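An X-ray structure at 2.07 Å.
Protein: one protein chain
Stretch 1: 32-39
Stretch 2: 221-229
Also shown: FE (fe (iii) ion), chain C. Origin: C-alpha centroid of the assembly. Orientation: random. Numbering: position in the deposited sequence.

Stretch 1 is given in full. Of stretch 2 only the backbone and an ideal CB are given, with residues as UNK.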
# COMPACT_ATOMS: atom_id res chain seq x y z
N ALA A 32 -13.48 3.04 -10.68
CA ALA A 32 -12.51 2.22 -9.98
C ALA A 32 -12.52 0.78 -10.47
O ALA A 32 -13.53 0.27 -10.97
CB ALA A 32 -12.79 2.24 -8.47
N VAL A 33 -11.36 0.12 -10.32
CA VAL A 33 -11.27 -1.33 -10.53
C VAL A 33 -12.20 -2.03 -9.56
O VAL A 33 -12.30 -1.63 -8.39
CB VAL A 33 -9.80 -1.75 -10.35
CG1 VAL A 33 -9.57 -3.18 -10.87
CG2 VAL A 33 -8.87 -0.74 -11.03
N GLN A 34 -12.91 -3.09 -9.99
CA GLN A 34 -13.76 -3.63 -8.94
C GLN A 34 -12.95 -4.68 -8.18
O GLN A 34 -11.85 -5.09 -8.60
CB GLN A 34 -15.03 -4.43 -9.34
CG GLN A 34 -16.42 -3.79 -9.40
CD GLN A 34 -17.25 -4.48 -10.51
OE1 GLN A 34 -16.80 -5.50 -11.08
NE2 GLN A 34 -18.36 -3.86 -10.92
N THR A 35 -13.52 -5.14 -7.08
CA THR A 35 -12.83 -5.97 -6.11
C THR A 35 -13.65 -7.23 -5.88
O THR A 35 -14.87 -7.24 -6.06
CB THR A 35 -12.60 -5.21 -4.80
OG1 THR A 35 -13.88 -4.81 -4.28
CG2 THR A 35 -11.75 -3.97 -5.03
N MET A 36 -12.96 -8.31 -5.52
CA MET A 36 -13.60 -9.59 -5.22
C MET A 36 -13.48 -9.87 -3.73
O MET A 36 -12.38 -9.78 -3.17
CB MET A 36 -12.97 -10.74 -6.01
CG MET A 36 -12.88 -10.48 -7.53
SD MET A 36 -14.38 -11.05 -8.32
CE MET A 36 -14.04 -12.82 -8.36
N GLN A 37 -14.60 -10.22 -3.09
CA GLN A 37 -14.64 -10.55 -1.67
C GLN A 37 -14.98 -12.02 -1.50
O GLN A 37 -15.80 -12.57 -2.25
CB GLN A 37 -15.70 -9.73 -0.92
CG GLN A 37 -15.34 -8.28 -0.71
CD GLN A 37 -15.53 -7.49 -1.98
OE1 GLN A 37 -14.63 -6.77 -2.43
NE2 GLN A 37 -16.70 -7.65 -2.60
N TYR A 38 -14.36 -12.66 -0.51
CA TYR A 38 -14.57 -14.09 -0.31
C TYR A 38 -14.96 -14.39 1.13
O TYR A 38 -14.66 -13.63 2.05
CB TYR A 38 -13.33 -14.88 -0.71
CG TYR A 38 -12.95 -14.70 -2.16
CD1 TYR A 38 -13.51 -15.49 -3.17
CD2 TYR A 38 -12.03 -13.72 -2.53
CE1 TYR A 38 -13.15 -15.32 -4.50
CE2 TYR A 38 -11.66 -13.54 -3.86
CZ TYR A 38 -12.22 -14.34 -4.83
OH TYR A 38 -11.83 -14.14 -6.13
N LEU A 39 -15.68 -15.50 1.29
CA LEU A 39 -16.13 -15.96 2.60
C LEU A 39 -15.86 -17.45 2.69
O LEU A 39 -16.15 -18.20 1.75
CB LEU A 39 -17.62 -15.67 2.82
CG LEU A 39 -18.27 -16.22 4.09
CD1 LEU A 39 -17.79 -15.46 5.31
CD2 LEU A 39 -19.81 -16.12 3.99
N UNK A 221 -7.05 -20.53 -8.21
CA UNK A 221 -6.42 -19.30 -7.76
C UNK A 221 -7.46 -18.19 -7.87
O UNK A 221 -7.88 -17.84 -8.98
CB UNK A 221 -5.17 -18.98 -8.57
N UNK A 222 -7.86 -17.63 -6.72
CA UNK A 222 -8.93 -16.64 -6.67
C UNK A 222 -8.35 -15.29 -6.28
O UNK A 222 -8.05 -15.08 -5.10
CB UNK A 222 -10.02 -17.06 -5.69
N UNK A 223 -8.22 -14.35 -7.21
CA UNK A 223 -7.58 -13.08 -6.90
C UNK A 223 -8.55 -12.06 -6.31
O UNK A 223 -9.77 -12.24 -6.30
CB UNK A 223 -6.93 -12.51 -8.16
N UNK A 224 -7.97 -10.97 -5.82
CA UNK A 224 -8.74 -9.87 -5.26
C UNK A 224 -9.40 -9.02 -6.34
O UNK A 224 -10.25 -8.18 -6.01
CB UNK A 224 -7.84 -8.99 -4.39
N UNK A 225 -9.05 -9.21 -7.62
CA UNK A 225 -9.70 -8.54 -8.74
C UNK A 225 -9.83 -9.51 -9.91
O UNK A 225 -8.85 -10.14 -10.30
CB UNK A 225 -8.92 -7.29 -9.16
N UNK A 226 -11.03 -9.60 -10.49
CA UNK A 226 -11.21 -10.34 -11.72
C UNK A 226 -11.50 -11.80 -11.50
O UNK A 226 -11.55 -12.30 -10.38
CB UNK A 226 -9.97 -10.20 -12.60
N UNK A 227 -11.66 -12.50 -12.62
CA UNK A 227 -12.17 -13.86 -12.60
C UNK A 227 -11.14 -14.83 -12.03
O UNK A 227 -9.94 -14.55 -11.97
CB UNK A 227 -12.58 -14.29 -14.01
N UNK A 228 -11.64 -16.00 -11.63
CA UNK A 228 -10.91 -17.02 -10.89
C UNK A 228 -10.29 -18.01 -11.86
O UNK A 228 -10.91 -18.39 -12.86
CB UNK A 228 -11.83 -17.74 -9.90
N UNK A 229 -9.06 -18.45 -11.57
CA UNK A 229 -8.38 -19.48 -12.36
C UNK A 229 -8.68 -20.85 -11.77
O UNK A 229 -8.51 -21.06 -10.56
CB UNK A 229 -6.87 -19.23 -12.40
FE FE C . -5.86 -4.76 -4.99

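Position 221 has extended backbone angles (-121/115), and its ideal CB finds nothing of stretch 1 within 5.5 Å. Stretch 1 therefore sets no preference; beta-branched or other strand-forming residues would suit. It is Ile-221, whose N and O pair with the O and N of position 229 at 2.8 and 2.9 Å.

At 222 the CA-to-CB bond points toward stretch 1, and the ideal CB already lies 3.5 Å from Tyr-38 OH. So little room favours a small residue. Ala-222 fits, its CB 3.6 Å from Tyr-38 CZ.

At 223 the CB points away, so the evidence lies in the backbone: the carbonyl O accepts a hydrogen bond from Tyr-38 OH at 2.8 Å, near the plane of the tyrosine ring. This needs no particular side chain, and phi of -86° admits many residues, proline included. Pro-223 is found, its CD 4.1 Å from Tyr-38 OH.

Position 224 also directs its CB away. Its carbonyl O accepts from Met-36 N (2.8 Å, 158° at the hydrogen) and receives a CA-H...O contact from Thr-35 CA at 3.4 Å. The visible iron makes a ligating side chain plausible: Asp, Glu, His, or an amide long enough to reach. Gln-224 binds FE through OE1 at 2.3 Å, while its NE2 packs 3.7 Å from Thr-35 CG2 and makes a weak hydrogen bond to a water that also donates to Gln-37 OE1.

At 225 the CB points away overall yet sits 3.7 Å from Gln-34 O and 4.5 Å from Val-33 CG1. A carbonyl acceptor nearby and iron beyond suit a side chain that can both donate and ligate, histidine above all. His-225 does both: ND1 donates to Gln-34 O (2.9 Å, 167°), near the ring plane, and NE2 binds FE at 2.2 Å. The ring also contacts Thr-35 CG2, 3.8 Å from CE1.

Position 226 has angles of 88/-180, where a CB would jam against the preceding carbonyl O. Glycine is indicated without reference to stretch 1. Gly-226 places its O 3.2 Å from Met-36 CE.

At 227 the CB points away and meets nothing; many residues would do, and Ala-227 is present.

At 228 the CB points sideways, 5.2 Å from Tyr-38 OH, leaving space for a medium aliphatic chain such as Leu, Ile or Met. Ile-228 brings CD1 to 4.2 Å from both Met-36 CE and Tyr-38 CE1, reaching the tyrosine ring at its edge.

Position 229 is out of reach and unconstrained by stretch 1; it is Tyr-229.

Stretch 2 (221-229) IAPQHGAIY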
# COMPACT_ATOMS: atom_id res chain seq x y z
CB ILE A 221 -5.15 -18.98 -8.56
CG1 ILE A 221 -4.07 -20.04 -8.27
CG2 ILE A 221 -4.64 -17.57 -8.22
CD1 ILE A 221 -2.77 -19.88 -9.06
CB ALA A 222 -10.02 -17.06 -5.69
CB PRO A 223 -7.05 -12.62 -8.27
CG PRO A 223 -8.07 -13.18 -9.25
CD PRO A 223 -8.62 -14.46 -8.62
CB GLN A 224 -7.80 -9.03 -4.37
CG GLN A 224 -8.48 -8.16 -3.35
CD GLN A 224 -8.06 -6.72 -3.49
OE1 GLN A 224 -6.88 -6.42 -3.74
NE2 GLN A 224 -9.03 -5.80 -3.33
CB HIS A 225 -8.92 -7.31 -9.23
CG HIS A 225 -8.41 -6.42 -8.14
ND1 HIS A 225 -9.16 -5.39 -7.61
CD2 HIS A 225 -7.21 -6.37 -7.50
CE1 HIS A 225 -8.46 -4.76 -6.69
NE2 HIS A 225 -7.28 -5.35 -6.59
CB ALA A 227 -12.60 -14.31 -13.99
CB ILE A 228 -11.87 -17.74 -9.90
CG1 ILE A 228 -12.31 -16.77 -8.80
CG2 ILE A 228 -11.22 -19.01 -9.31
CD1 ILE A 228 -13.71 -17.02 -8.28
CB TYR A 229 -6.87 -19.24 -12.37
CG TYR A 229 -6.47 -17.83 -12.77
CD1 TYR A 229 -6.47 -16.79 -11.84
CD2 TYR A 229 -6.09 -17.54 -14.07
CE1 TYR A 229 -6.11 -15.50 -12.20
CE2 TYR A 229 -5.74 -16.26 -14.44
CZ TYR A 229 -5.75 -15.24 -13.50
OH TYR A 229 -5.42 -13.95 -13.88
O HOH W 1 -11.74 -7.10 -1.73
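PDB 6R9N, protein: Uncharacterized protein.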